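Local coordinates for uncharacterized protein (Brachypodium distachyon, PDB 4ME2) that probably binds RNA in a sequence-specific manner, as a chloroplast pentatricopeptide repeat protein of the THA8 type built from helix-turn-helix repeats, at residues 55-60 and 72-77; 117-122 and 169-174; 146-151 and 162-166; 187-191 and 206-210. Residue numbers count along the deposited sequence, not the author numbering.

Interaction 1 of 4, residues 55-60 and 72-77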
loop_
_atom_site.group_PDB
_atom_site.type_symbol
_atom_site.label_atom_id
_atom_site.label_comp_id
_atom_site.label_asym_id
_atom_site.label_seq_id
_atom_site.Cartn_x
_atom_site.Cartn_y
_atom_site.Cartn_z
ATOM N N ALA A 55 11.792 21.229 -5.555
ATOM C CA ALA A 55 12.533 20.618 -6.655
ATOM C C ALA A 55 11.724 19.522 -7.346
ATOM O O ALA A 55 11.691 19.456 -8.573
ATOM C CB ALA A 55 13.870 20.074 -6.170
ATOM N N LEU A 56 11.073 18.661 -6.565
ATOM C CA LEU A 56 10.293 17.576 -7.152
ATOM C C LEU A 56 9.143 18.127 -7.996
ATOM O O LEU A 56 8.866 17.619 -9.080
ATOM C CB LEU A 56 9.775 16.616 -6.076
ATOM C CG LEU A 56 8.979 15.409 -6.584
ATOM C CD1 LEU A 56 9.719 14.687 -7.695
ATOM C CD2 LEU A 56 8.652 14.449 -5.448
ATOM N N LYS A 57 8.482 19.164 -7.491
ATOM C CA LYS A 57 7.419 19.835 -8.241
ATOM C C LYS A 57 7.972 20.470 -9.528
ATOM O O LYS A 57 7.415 20.284 -10.611
ATOM C CB LYS A 57 6.693 20.851 -7.346
ATOM C CG LYS A 57 5.820 20.197 -6.277
ATOM C CD LYS A 57 5.489 21.120 -5.106
ATOM C CE LYS A 57 4.677 22.332 -5.528
ATOM N NZ LYS A 57 4.368 23.216 -4.370
ATOM N N ARG A 58 9.090 21.182 -9.410
ATOM C CA ARG A 58 9.741 21.817 -10.553
ATOM C C ARG A 58 10.127 20.801 -11.630
ATOM O O ARG A 58 9.886 21.022 -12.817
ATOM C CB ARG A 58 10.975 22.586 -10.074
ATOM C CG ARG A 58 11.726 23.347 -11.153
ATOM C CD ARG A 58 12.993 23.985 -10.591
ATOM N NE ARG A 58 14.042 23.002 -10.302
ATOM C CZ ARG A 58 14.584 22.788 -9.103
ATOM N NH1 ARG A 58 14.200 23.492 -8.043
ATOM N NH2 ARG A 58 15.529 21.868 -8.964
ATOM N N LEU A 59 10.714 19.685 -11.205
ATOM C CA LEU A 59 11.175 18.642 -12.124
ATOM C C LEU A 59 10.043 17.946 -12.873
ATOM O O LEU A 59 10.266 17.341 -13.924
ATOM C CB LEU A 59 12.015 17.596 -11.380
ATOM C CG LEU A 59 13.387 18.059 -10.880
ATOM C CD1 LEU A 59 13.989 17.037 -9.925
ATOM C CD2 LEU A 59 14.318 18.333 -12.051
ATOM N N THR A 60 8.832 18.025 -12.341
ATOM C CA THR A 60 7.722 17.294 -12.932
ATOM C C THR A 60 6.612 18.211 -13.413
ATOM O O THR A 60 5.495 17.760 -13.627
ATOM C CB THR A 60 7.122 16.289 -11.936
ATOM O OG1 THR A 60 6.723 16.982 -10.742
ATOM C CG2 THR A 60 8.126 15.174 -11.606
ATOM N N ALA A 72 12.532 11.913 -11.093
ATOM C CA ALA A 72 12.562 13.183 -10.413
ATOM C C ALA A 72 12.672 12.951 -8.916
ATOM O O ALA A 72 13.385 13.673 -8.242
ATOM C CB ALA A 72 11.343 14.017 -10.751
ATOM N N ALA A 73 11.981 11.935 -8.403
ATOM C CA ALA A 73 11.938 11.707 -6.956
ATOM C C ALA A 73 13.292 11.291 -6.393
ATOM O O ALA A 73 13.685 11.750 -5.323
ATOM C CB ALA A 73 10.863 10.693 -6.594
ATOM N N SER A 74 14.014 10.435 -7.107
ATOM C CA SER A 74 15.353 10.078 -6.652
ATOM C C SER A 74 16.297 11.279 -6.697
ATOM O O SER A 74 17.091 11.470 -5.782
ATOM C CB SER A 74 15.922 8.882 -7.424
ATOM O OG SER A 74 16.022 9.156 -8.808
ATOM N N ALA A 75 16.200 12.095 -7.742
ATOM C CA ALA A 75 17.055 13.272 -7.867
ATOM C C ALA A 75 16.756 14.312 -6.788
ATOM O O ALA A 75 17.668 14.864 -6.177
ATOM C CB ALA A 75 16.918 13.890 -9.253
ATOM N N ALA A 76 15.478 14.577 -6.547
ATOM C CA ALA A 76 15.106 15.648 -5.627
ATOM C C ALA A 76 15.183 15.239 -4.154
ATOM O O ALA A 76 15.502 16.066 -3.286
ATOM C CB ALA A 76 13.726 16.179 -5.972
ATOM N N LEU A 77 14.916 13.965 -3.876
ATOM C CA LEU A 77 14.765 13.500 -2.496
ATOM C C LEU A 77 15.879 12.568 -2.033
ATOM O O LEU A 77 15.938 12.202 -0.857
ATOM C CB LEU A 77 13.413 12.796 -2.322
ATOM C CG LEU A 77 12.160 13.421 -2.942
ATOM C CD1 LEU A 77 10.960 12.510 -2.739
ATOM C CD2 LEU A 77 11.876 14.807 -2.386
#
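Leu56 pushes its side chain as a knob into a hole formed by Ala72, Ala73, Ala76 and Leu77: its CD1 reaches Ala72 CB at 3.5 Å, and its CD2 meets Leu77 CD1 at 4.1 Å. One turn on, Leu59 lies over the same alanines, with Leu59 CB 3.7 Å from Ala72 CB and Leu59 CD1 4.1 Å from Ala76 CB. Ala55 and Ala76 touch methyl to methyl, CB to CB, at 3.9 Å. Helices 47-59 and 66-77 run roughly antiparallel here, their segments at 145° and 9.0 Å at closest approach, consistent with the helix-turn-helix hairpin of a pentatricopeptide repeat. Next along the chain, Thr60 OG1 donates to Leu56 O at 2.8 Å, while Thr60 CG2 rests on Ala72 CB at 3.5 Å. Beyond the pair, Leu56 also touches Leu92 of helix 82-94, and Ala73 touches Ala103 of helix 98-109. No hydrogen bond joins the two segments; leucines against small alanine methyls hold them by apolar contact and shape fit.

Interaction 2 of 4, residues 117-122 and 169-174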
loop_
_atom_site.group_PDB
_atom_site.type_symbol
_atom_site.label_atom_id
_atom_site.label_comp_id
_atom_site.label_asym_id
_atom_site.label_seq_id
_atom_site.Cartn_x
_atom_site.Cartn_y
_atom_site.Cartn_z
ATOM N N ASP A 117 4.615 -0.459 6.618
ATOM C CA ASP A 117 3.474 -0.178 7.468
ATOM C C ASP A 117 2.238 -0.220 6.577
ATOM O O ASP A 117 2.032 0.688 5.768
ATOM C CB ASP A 117 3.634 1.192 8.139
ATOM C CG ASP A 117 2.438 1.585 8.994
ATOM O OD1 ASP A 117 1.556 0.743 9.257
ATOM O OD2 ASP A 117 2.386 2.760 9.414
ATOM N N PRO A 118 1.426 -1.285 6.703
ATOM C CA PRO A 118 0.221 -1.379 5.879
ATOM C C PRO A 118 -0.754 -0.228 6.115
ATOM O O PRO A 118 -1.545 0.087 5.233
ATOM C CB PRO A 118 -0.408 -2.709 6.315
ATOM C CG PRO A 118 0.708 -3.490 6.917
ATOM C CD PRO A 118 1.616 -2.483 7.546
ATOM N N GLU A 119 -0.707 0.384 7.294
ATOM C CA GLU A 119 -1.591 1.505 7.590
ATOM C C GLU A 119 -1.185 2.753 6.803
ATOM O O GLU A 119 -2.046 3.517 6.360
ATOM C CB GLU A 119 -1.659 1.776 9.102
ATOM C CG GLU A 119 -2.736 2.777 9.495
ATOM C CD GLU A 119 -3.129 2.693 10.958
ATOM O OE1 GLU A 119 -2.543 1.871 11.697
ATOM O OE2 GLU A 119 -4.031 3.450 11.367
ATOM N N LEU A 120 0.117 2.950 6.612
ATOM C CA LEU A 120 0.593 4.048 5.776
ATOM C C LEU A 120 0.151 3.794 4.339
ATOM O O LEU A 120 -0.357 4.696 3.656
ATOM C CB LEU A 120 2.115 4.177 5.845
ATOM C CG LEU A 120 2.721 5.254 4.938
ATOM C CD1 LEU A 120 2.096 6.622 5.204
ATOM C CD2 LEU A 120 4.232 5.305 5.107
ATOM N N TYR A 121 0.326 2.559 3.886
ATOM C CA TYR A 121 -0.160 2.199 2.556
ATOM C C TYR A 121 -1.669 2.443 2.434
ATOM O O TYR A 121 -2.145 2.911 1.398
ATOM C CB TYR A 121 0.188 0.752 2.199
ATOM C CG TYR A 121 1.674 0.466 2.083
ATOM C CD1 TYR A 121 2.596 1.481 1.783
ATOM C CD2 TYR A 121 2.161 -0.828 2.266
ATOM C CE1 TYR A 121 3.954 1.206 1.670
ATOM C CE2 TYR A 121 3.517 -1.111 2.152
ATOM C CZ TYR A 121 4.411 -0.099 1.861
ATOM O OH TYR A 121 5.759 -0.388 1.752
ATOM N N ALA A 122 -2.418 2.124 3.489
ATOM C CA ALA A 122 -3.860 2.349 3.489
ATOM C C ALA A 122 -4.185 3.820 3.251
ATOM O O ALA A 122 -5.118 4.133 2.514
ATOM C CB ALA A 122 -4.494 1.857 4.788
ATOM N N TYR A 169 -4.908 -5.741 12.475
ATOM C CA TYR A 169 -5.672 -4.498 12.437
ATOM C C TYR A 169 -5.204 -3.595 11.295
ATOM O O TYR A 169 -6.017 -3.093 10.518
ATOM C CB TYR A 169 -5.591 -3.760 13.780
ATOM C CG TYR A 169 -6.193 -2.378 13.746
ATOM C CD1 TYR A 169 -7.565 -2.186 13.918
ATOM C CD2 TYR A 169 -5.390 -1.257 13.542
ATOM C CE1 TYR A 169 -8.119 -0.917 13.881
ATOM C CE2 TYR A 169 -5.936 0.014 13.506
ATOM C CZ TYR A 169 -7.296 0.178 13.678
ATOM O OH TYR A 169 -7.837 1.441 13.642
ATOM N N LYS A 170 -3.896 -3.403 11.191
ATOM C CA LYS A 170 -3.335 -2.583 10.125
ATOM C C LYS A 170 -3.513 -3.245 8.761
ATOM O O LYS A 170 -3.804 -2.568 7.771
ATOM C CB LYS A 170 -1.862 -2.290 10.395
ATOM C CG LYS A 170 -1.639 -1.373 11.583
ATOM C CD LYS A 170 -0.160 -1.239 11.897
ATOM C CE LYS A 170 0.164 0.167 12.374
ATOM N NZ LYS A 170 1.613 0.292 12.698
ATOM N N LEU A 171 -3.349 -4.562 8.706
ATOM C CA LEU A 171 -3.573 -5.286 7.455
ATOM C C LEU A 171 -5.021 -5.130 6.996
ATOM O O LEU A 171 -5.292 -4.965 5.800
ATOM C CB LEU A 171 -3.221 -6.766 7.612
ATOM C CG LEU A 171 -3.202 -7.581 6.316
ATOM C CD1 LEU A 171 -2.012 -7.189 5.450
ATOM C CD2 LEU A 171 -3.192 -9.072 6.617
ATOM N N THR A 172 -5.951 -5.167 7.947
ATOM C CA THR A 172 -7.371 -5.056 7.621
ATOM C C THR A 172 -7.705 -3.645 7.135
ATOM O O THR A 172 -8.552 -3.467 6.255
ATOM C CB THR A 172 -8.273 -5.467 8.809
ATOM O OG1 THR A 172 -7.944 -6.804 9.215
ATOM C CG2 THR A 172 -9.747 -5.435 8.402
ATOM N N ARG A 173 -7.034 -2.649 7.710
ATOM C CA ARG A 173 -7.178 -1.260 7.275
ATOM C C ARG A 173 -6.809 -1.098 5.805
ATOM O O ARG A 173 -7.518 -0.419 5.060
ATOM C CB ARG A 173 -6.310 -0.319 8.113
ATOM C CG ARG A 173 -6.885 0.011 9.479
ATOM C CD ARG A 173 -6.236 1.244 10.091
ATOM N NE ARG A 173 -6.627 2.487 9.424
ATOM C CZ ARG A 173 -7.806 3.090 9.574
ATOM N NH1 ARG A 173 -8.740 2.565 10.360
ATOM N NH2 ARG A 173 -8.057 4.219 8.924
ATOM N N LEU A 174 -5.701 -1.713 5.402
ATOM C CA LEU A 174 -5.284 -1.686 4.000
ATOM C C LEU A 174 -6.318 -2.374 3.107
ATOM O O LEU A 174 -6.683 -1.852 2.046
ATOM C CB LEU A 174 -3.903 -2.319 3.830
ATOM C CG LEU A 174 -3.423 -2.516 2.388
ATOM C CD1 LEU A 174 -3.349 -1.198 1.627
ATOM C CD2 LEU A 174 -2.067 -3.204 2.374
HETATM O O HOH W 1 -5.150 4.187 7.591
#
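Leu174 fills the apolar centre, its CD2 4.3 Å from Pro118 CB, its CD1 4.1 Å from Tyr121 CB and its CB 4.3 Å from Ala122 CB. The small Ala122 lets the backbones come close, with Ala122 CA and Leu174 CA 4.3 Å apart; the axes of the short segments pass at 7.8 Å and 21°, nearly parallel. Pro118 CB packs on Lys170 O at 3.7 Å. Charged side chains line the outer edge. Asp117 is the N-cap, its OD1 accepting from Glu119 N at 3.0 Å, and the same OD1 forms a long salt bridge with Lys170 NZ at 3.5 Å. Glu119 OE2 lies 3.4 Å from Arg173 NE, a salt bridge of charge alone because the oxygen sits well out of the guanidinium plane. Instead, Arg173 NE donates to water 1 at 2.9 Å. Phe146 of helix 133-151 touches Pro118, Leu171 and Leu174 on the apolar side, and Leu171 of helix 168-180 also meets Val190 of helix 184-197. Helices 118-126 and 168-180, followed by 133-151 and 184-197 respectively, are consistent with first helices of successive pentatricopeptide hairpins stacking side by side.

Interaction 3 of 4, residues 146-151 and 162-166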
loop_
_atom_site.group_PDB
_atom_site.type_symbol
_atom_site.label_atom_id
_atom_site.label_comp_id
_atom_site.label_asym_id
_atom_site.label_seq_id
_atom_site.Cartn_x
_atom_site.Cartn_y
_atom_site.Cartn_z
ATOM N N PHE A 146 4.340 -4.193 -1.759
ATOM C CA PHE A 146 4.180 -4.540 -0.356
ATOM C C PHE A 146 4.316 -6.048 -0.177
ATOM O O PHE A 146 5.052 -6.508 0.691
ATOM C CB PHE A 146 2.821 -4.048 0.152
ATOM C CG PHE A 146 2.425 -4.598 1.499
ATOM C CD1 PHE A 146 3.294 -4.532 2.588
ATOM C CD2 PHE A 146 1.164 -5.152 1.688
ATOM C CE1 PHE A 146 2.918 -5.025 3.831
ATOM C CE2 PHE A 146 0.777 -5.641 2.930
ATOM C CZ PHE A 146 1.657 -5.581 4.001
ATOM N N ILE A 147 3.618 -6.813 -1.009
ATOM C CA ILE A 147 3.662 -8.270 -0.890
ATOM C C ILE A 147 5.088 -8.770 -1.116
ATOM O O ILE A 147 5.588 -9.600 -0.353
ATOM C CB ILE A 147 2.642 -8.960 -1.825
ATOM C CG1 ILE A 147 1.219 -8.611 -1.381
ATOM C CG2 ILE A 147 2.830 -10.474 -1.819
ATOM C CD1 ILE A 147 0.137 -9.012 -2.363
ATOM N N GLU A 148 5.741 -8.230 -2.143
ATOM C CA GLU A 148 7.120 -8.602 -2.465
ATOM C C GLU A 148 8.092 -8.240 -1.341
ATOM O O GLU A 148 8.903 -9.076 -0.931
ATOM C CB GLU A 148 7.569 -7.985 -3.794
ATOM C CG GLU A 148 9.070 -8.114 -4.046
ATOM C CD GLU A 148 9.437 -8.226 -5.518
ATOM O OE1 GLU A 148 8.540 -8.126 -6.381
ATOM O OE2 GLU A 148 10.639 -8.427 -5.812
ATOM N N GLU A 149 8.012 -7.012 -0.832
ATOM C CA GLU A 149 8.942 -6.603 0.221
ATOM C C GLU A 149 8.814 -7.470 1.477
ATOM O O GLU A 149 9.782 -7.650 2.208
ATOM C CB GLU A 149 8.825 -5.108 0.553
ATOM C CG GLU A 149 7.593 -4.716 1.352
ATOM C CD GLU A 149 7.323 -3.221 1.357
ATOM O OE1 GLU A 149 8.140 -2.448 0.819
ATOM O OE2 GLU A 149 6.286 -2.818 1.915
ATOM N N LYS A 150 7.628 -8.023 1.715
ATOM C CA LYS A 150 7.430 -8.922 2.846
ATOM C C LYS A 150 7.978 -10.309 2.538
ATOM O O LYS A 150 8.762 -10.859 3.306
ATOM C CB LYS A 150 5.948 -9.021 3.206
ATOM C CG LYS A 150 5.304 -7.700 3.585
ATOM C CD LYS A 150 5.733 -7.224 4.963
ATOM C CE LYS A 150 5.184 -8.135 6.051
ATOM N NZ LYS A 150 5.431 -7.575 7.407
ATOM N N GLU A 151 7.570 -10.864 1.402
ATOM C CA GLU A 151 7.873 -12.258 1.083
ATOM C C GLU A 151 9.332 -12.493 0.708
ATOM O O GLU A 151 9.889 -13.551 1.000
ATOM C CB GLU A 151 6.933 -12.774 -0.005
ATOM C CG GLU A 151 5.480 -12.789 0.433
ATOM C CD GLU A 151 4.567 -13.477 -0.559
ATOM O OE1 GLU A 151 3.461 -13.885 -0.147
ATOM O OE2 GLU A 151 4.947 -13.611 -1.741
ATOM N N VAL A 162 6.345 -15.056 6.684
ATOM C CA VAL A 162 6.414 -13.616 6.821
ATOM C C VAL A 162 5.158 -13.013 7.423
ATOM O O VAL A 162 5.198 -11.898 7.924
ATOM C CB VAL A 162 6.680 -12.933 5.469
ATOM C CG1 VAL A 162 8.036 -13.348 4.927
ATOM C CG2 VAL A 162 5.581 -13.273 4.472
ATOM N N TRP A 163 4.052 -13.746 7.377
ATOM C CA TRP A 163 2.753 -13.153 7.653
ATOM C C TRP A 163 2.132 -13.515 8.965
ATOM O O TRP A 163 1.225 -12.825 9.416
ATOM C CB TRP A 163 1.773 -13.521 6.562
ATOM C CG TRP A 163 2.105 -13.009 5.194
ATOM C CD1 TRP A 163 2.558 -13.735 4.111
ATOM C CD2 TRP A 163 1.973 -11.645 4.710
ATOM N NE1 TRP A 163 2.720 -12.930 3.021
ATOM C CE2 TRP A 163 2.390 -11.669 3.312
ATOM C CE3 TRP A 163 1.576 -10.456 5.272
ATOM C CZ2 TRP A 163 2.406 -10.536 2.532
ATOM C CZ3 TRP A 163 1.592 -9.315 4.476
ATOM C CH2 TRP A 163 1.997 -9.358 3.137
ATOM N N VAL A 164 2.585 -14.600 9.585
ATOM C CA VAL A 164 1.967 -15.087 10.828
ATOM C C VAL A 164 1.969 -14.064 11.975
ATOM O O VAL A 164 1.054 -14.053 12.803
ATOM C CB VAL A 164 2.579 -16.435 11.273
ATOM C CG1 VAL A 164 2.130 -16.821 12.675
ATOM C CG2 VAL A 164 2.196 -17.526 10.287
ATOM N N GLY A 165 2.984 -13.203 12.011
ATOM C CA GLY A 165 3.084 -12.178 13.048
ATOM C C GLY A 165 2.581 -10.803 12.643
ATOM O O GLY A 165 2.785 -9.825 13.369
ATOM N N GLU A 166 1.916 -10.721 11.491
ATOM C CA GLU A 166 1.430 -9.445 10.955
ATOM C C GLU A 166 0.353 -8.789 11.816
ATOM O O GLU A 166 -0.529 -9.471 12.340
ATOM C CB GLU A 166 0.890 -9.639 9.534
ATOM C CG GLU A 166 0.639 -8.340 8.785
ATOM C CD GLU A 166 1.923 -7.596 8.464
ATOM O OE1 GLU A 166 2.985 -8.246 8.362
ATOM O OE2 GLU A 166 1.869 -6.359 8.316
HETATM O O HOH W 2 4.257 -5.081 7.283
#
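Trp163, Lys150 and Val162 contribute most of the buried area where the loop at 162-166 folds back on the end of helix 133-151. The Trp163 indole lies alongside the helix with Lys150 over one face: Lys150 CB stands 4.3 Å from the centroid of the six-membered ring, a CH-pi contact, and Lys150 CG is 3.7 Å from Trp163 CH2. The indole edge points to the face of Phe146 in an offset edge-to-face pair, centroids 5.5 Å apart and planes at 84°. Trp163 NE1 gives a weak hydrogen bond to Glu151 OE1 at 3.4 Å, so the ring is held at its polar edge too. Past the indole, the Lys150 chain carries NZ to Glu166 OE1 at 2.7 Å, a hydrogen-bonded salt bridge, while water 2 links Lys150 NZ (2.8 Å) to Glu166 OE2 (2.9 Å). A type I turn runs from Trp163 to Glu166, closed by Glu166 N to Trp163 O at 3.0 Å, so both contact residues lie at its ends. Val162 abuts the last helical turn, its CG1 3.1 Å from Lys150 O. The loop leads from helix 133-151 into helix 168-180, consistent with a connection between consecutive helical repeats: Trp163 also touches Ala194 of helix 184-197, Glu166 touches Pro118 of helix 118-126, and Phe146 reaches Leu171 and Leu174 of helix 168-180.

Interaction 4 of 4, residues 187-191 and 206-210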
loop_
_atom_site.group_PDB
_atom_site.type_symbol
_atom_site.label_atom_id
_atom_site.label_comp_id
_atom_site.label_asym_id
_atom_site.label_seq_id
_atom_site.Cartn_x
_atom_site.Cartn_y
_atom_site.Cartn_z
ATOM N N ALA A 187 -6.934 -6.138 -3.372
ATOM C CA ALA A 187 -7.429 -6.607 -2.075
ATOM C C ALA A 187 -7.319 -8.136 -1.978
ATOM O O ALA A 187 -6.827 -8.686 -0.980
ATOM C CB ALA A 187 -8.867 -6.143 -1.848
ATOM N N TRP A 188 -7.761 -8.822 -3.025
ATOM C CA TRP A 188 -7.626 -10.267 -3.067
ATOM C C TRP A 188 -6.182 -10.695 -2.911
ATOM O O TRP A 188 -5.885 -11.625 -2.153
ATOM C CB TRP A 188 -8.224 -10.828 -4.345
ATOM C CG TRP A 188 -7.941 -12.284 -4.460
ATOM C CD1 TRP A 188 -7.012 -12.907 -5.280
ATOM C CD2 TRP A 188 -8.530 -13.351 -3.661
ATOM N NE1 TRP A 188 -7.017 -14.258 -5.073
ATOM C CE2 TRP A 188 -7.910 -14.591 -4.119
ATOM C CE3 TRP A 188 -9.501 -13.404 -2.672
ATOM C CZ2 TRP A 188 -8.249 -15.820 -3.582
ATOM C CZ3 TRP A 188 -9.839 -14.648 -2.139
ATOM C CH2 TRP A 188 -9.227 -15.826 -2.583
ATOM N N ARG A 189 -5.274 -10.019 -3.616
ATOM C CA ARG A 189 -3.851 -10.355 -3.545
ATOM C C ARG A 189 -3.354 -10.336 -2.105
ATOM O O ARG A 189 -2.709 -11.286 -1.659
ATOM C CB ARG A 189 -3.006 -9.424 -4.428
ATOM C CG ARG A 189 -2.937 -9.836 -5.895
ATOM C CD ARG A 189 -1.533 -10.276 -6.316
ATOM N NE ARG A 189 -0.953 -11.289 -5.442
ATOM C CZ ARG A 189 0.343 -11.401 -5.151
ATOM N NH1 ARG A 189 1.235 -10.552 -5.644
ATOM N NH2 ARG A 189 0.751 -12.368 -4.343
ATOM N N VAL A 190 -3.665 -9.264 -1.378
ATOM C CA VAL A 190 -3.254 -9.137 0.027
ATOM C C VAL A 190 -3.904 -10.210 0.900
ATOM O O VAL A 190 -3.226 -10.878 1.697
ATOM C CB VAL A 190 -3.608 -7.753 0.613
ATOM C CG1 VAL A 190 -3.384 -7.743 2.120
ATOM C CG2 VAL A 190 -2.787 -6.658 -0.047
ATOM N N TYR A 191 -5.223 -10.348 0.768
ATOM C CA TYR A 191 -5.963 -11.341 1.540
ATOM C C TYR A 191 -5.415 -12.752 1.308
ATOM O O TYR A 191 -5.176 -13.501 2.259
ATOM C CB TYR A 191 -7.461 -11.271 1.220
ATOM C CG TYR A 191 -8.276 -12.358 1.885
ATOM C CD1 TYR A 191 -8.579 -13.540 1.206
ATOM C CD2 TYR A 191 -8.741 -12.209 3.191
ATOM C CE1 TYR A 191 -9.326 -14.544 1.812
ATOM C CE2 TYR A 191 -9.492 -13.206 3.805
ATOM C CZ TYR A 191 -9.778 -14.368 3.112
ATOM O OH TYR A 191 -10.520 -15.353 3.721
ATOM N N MET A 206 -12.453 -9.306 8.922
ATOM C CA MET A 206 -11.711 -9.420 7.665
ATOM C C MET A 206 -12.510 -10.195 6.616
ATOM O O MET A 206 -12.548 -9.811 5.447
ATOM C CB MET A 206 -10.358 -10.088 7.881
ATOM C CG MET A 206 -9.601 -10.405 6.599
ATOM S SD MET A 206 -9.097 -8.951 5.659
ATOM C CE MET A 206 -7.473 -8.653 6.350
ATOM N N TYR A 207 -13.136 -11.288 7.043
ATOM C CA TYR A 207 -13.926 -12.116 6.129
ATOM C C TYR A 207 -15.105 -11.346 5.545
ATOM O O TYR A 207 -15.380 -11.428 4.348
ATOM C CB TYR A 207 -14.426 -13.384 6.826
ATOM C CG TYR A 207 -13.329 -14.305 7.294
ATOM C CD1 TYR A 207 -12.321 -14.715 6.429
ATOM C CD2 TYR A 207 -13.305 -14.778 8.603
ATOM C CE1 TYR A 207 -11.312 -15.562 6.854
ATOM C CE2 TYR A 207 -12.299 -15.622 9.037
ATOM C CZ TYR A 207 -11.310 -16.012 8.160
ATOM O OH TYR A 207 -10.314 -16.849 8.584
ATOM N N ARG A 208 -15.806 -10.603 6.394
ATOM C CA ARG A 208 -16.977 -9.865 5.948
ATOM C C ARG A 208 -16.587 -8.759 4.972
ATOM O O ARG A 208 -17.271 -8.544 3.974
ATOM C CB ARG A 208 -17.748 -9.284 7.137
ATOM C CG ARG A 208 -18.277 -10.331 8.111
ATOM C CD ARG A 208 -19.158 -9.698 9.175
ATOM N NE ARG A 208 -20.158 -8.820 8.568
ATOM C CZ ARG A 208 -21.181 -8.265 9.210
ATOM N NH1 ARG A 208 -21.369 -8.489 10.507
ATOM N NH2 ARG A 208 -22.027 -7.486 8.547
ATOM N N VAL A 209 -15.486 -8.070 5.269
ATOM C CA VAL A 209 -14.974 -7.026 4.382
ATOM C C VAL A 209 -14.756 -7.607 2.990
ATOM O O VAL A 209 -15.223 -7.051 1.992
ATOM C CB VAL A 209 -13.643 -6.434 4.903
ATOM C CG1 VAL A 209 -12.993 -5.544 3.850
ATOM C CG2 VAL A 209 -13.874 -5.648 6.186
ATOM N N MET A 210 -14.061 -8.738 2.953
ATOM C CA MET A 210 -13.632 -9.353 1.702
ATOM C C MET A 210 -14.780 -10.015 0.942
ATOM O O MET A 210 -14.927 -9.804 -0.261
ATOM C CB MET A 210 -12.484 -10.331 1.956
ATOM C CG MET A 210 -11.136 -9.642 2.125
ATOM S SD MET A 210 -10.639 -8.796 0.610
ATOM C CE MET A 210 -10.483 -10.198 -0.494
#
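Apolar contacts centre on Met210, whose CE methyl enters the space beside helix 184-197: it lies 3.6 Å from Tyr191 CB, 3.8 Å from Trp188 CA and 4.0 Å from Trp188 CE3, at the indole edge. Met210 SD adds a contact with Ala187 CB at 4.0 Å. Two Met-aromatic contacts converge on Tyr191: Met210 SD is 5.2 Å from the ring centroid in an oblique position, and Met206 SD is 5.4 Å from the same centroid at the ring edge. Tyr191 and Tyr207 meet at their rims, Tyr191 CE2 4.1 Å from Tyr207 CD1 and Tyr191 OH 3.2 Å from Tyr207 CE1. Trp233 of helix 220-236 also meets the Tyr207 ring. The two segments run roughly antiparallel at 154°, with axes 11.7 Å apart at closest approach, a gap bridged by long side chains. Helices 184-197 and 204-216 are consecutive, with 220-236 next, consistent with the junction between neighbouring helix-turn-helix repeats. With no hydrogen bond between the segments and all six touching residues buried, cohesion rests on sulfur, methyl and aromatic surfaces, while the Tyr191 hydroxyl finds its hydrogen-bond partner, Asp229, on helix 220-236.

Interaction 1 pairs the first two modelled helices, 47-59 and 66-77, and stands apart: its centre is about 27, 30 and 35 Å from those of interactions 2, 3 and 4, and it lies across the chain's centre from interaction 4. The other three touch one another, with centres about 12 to 15 Å apart. Interaction 3 is nested within the loop closed by interaction 2, joined to it by Tyr121 with Glu149. Interaction 4 follows on helices 184-197 and 204-216, meeting interaction 2 through Leu171 and Val190. Interactions 2 to 4 thus form a connected run of helices, with interaction 1 in a separate N-terminal hairpin, consistent with the elongated array of a pentatricopeptide repeat protein.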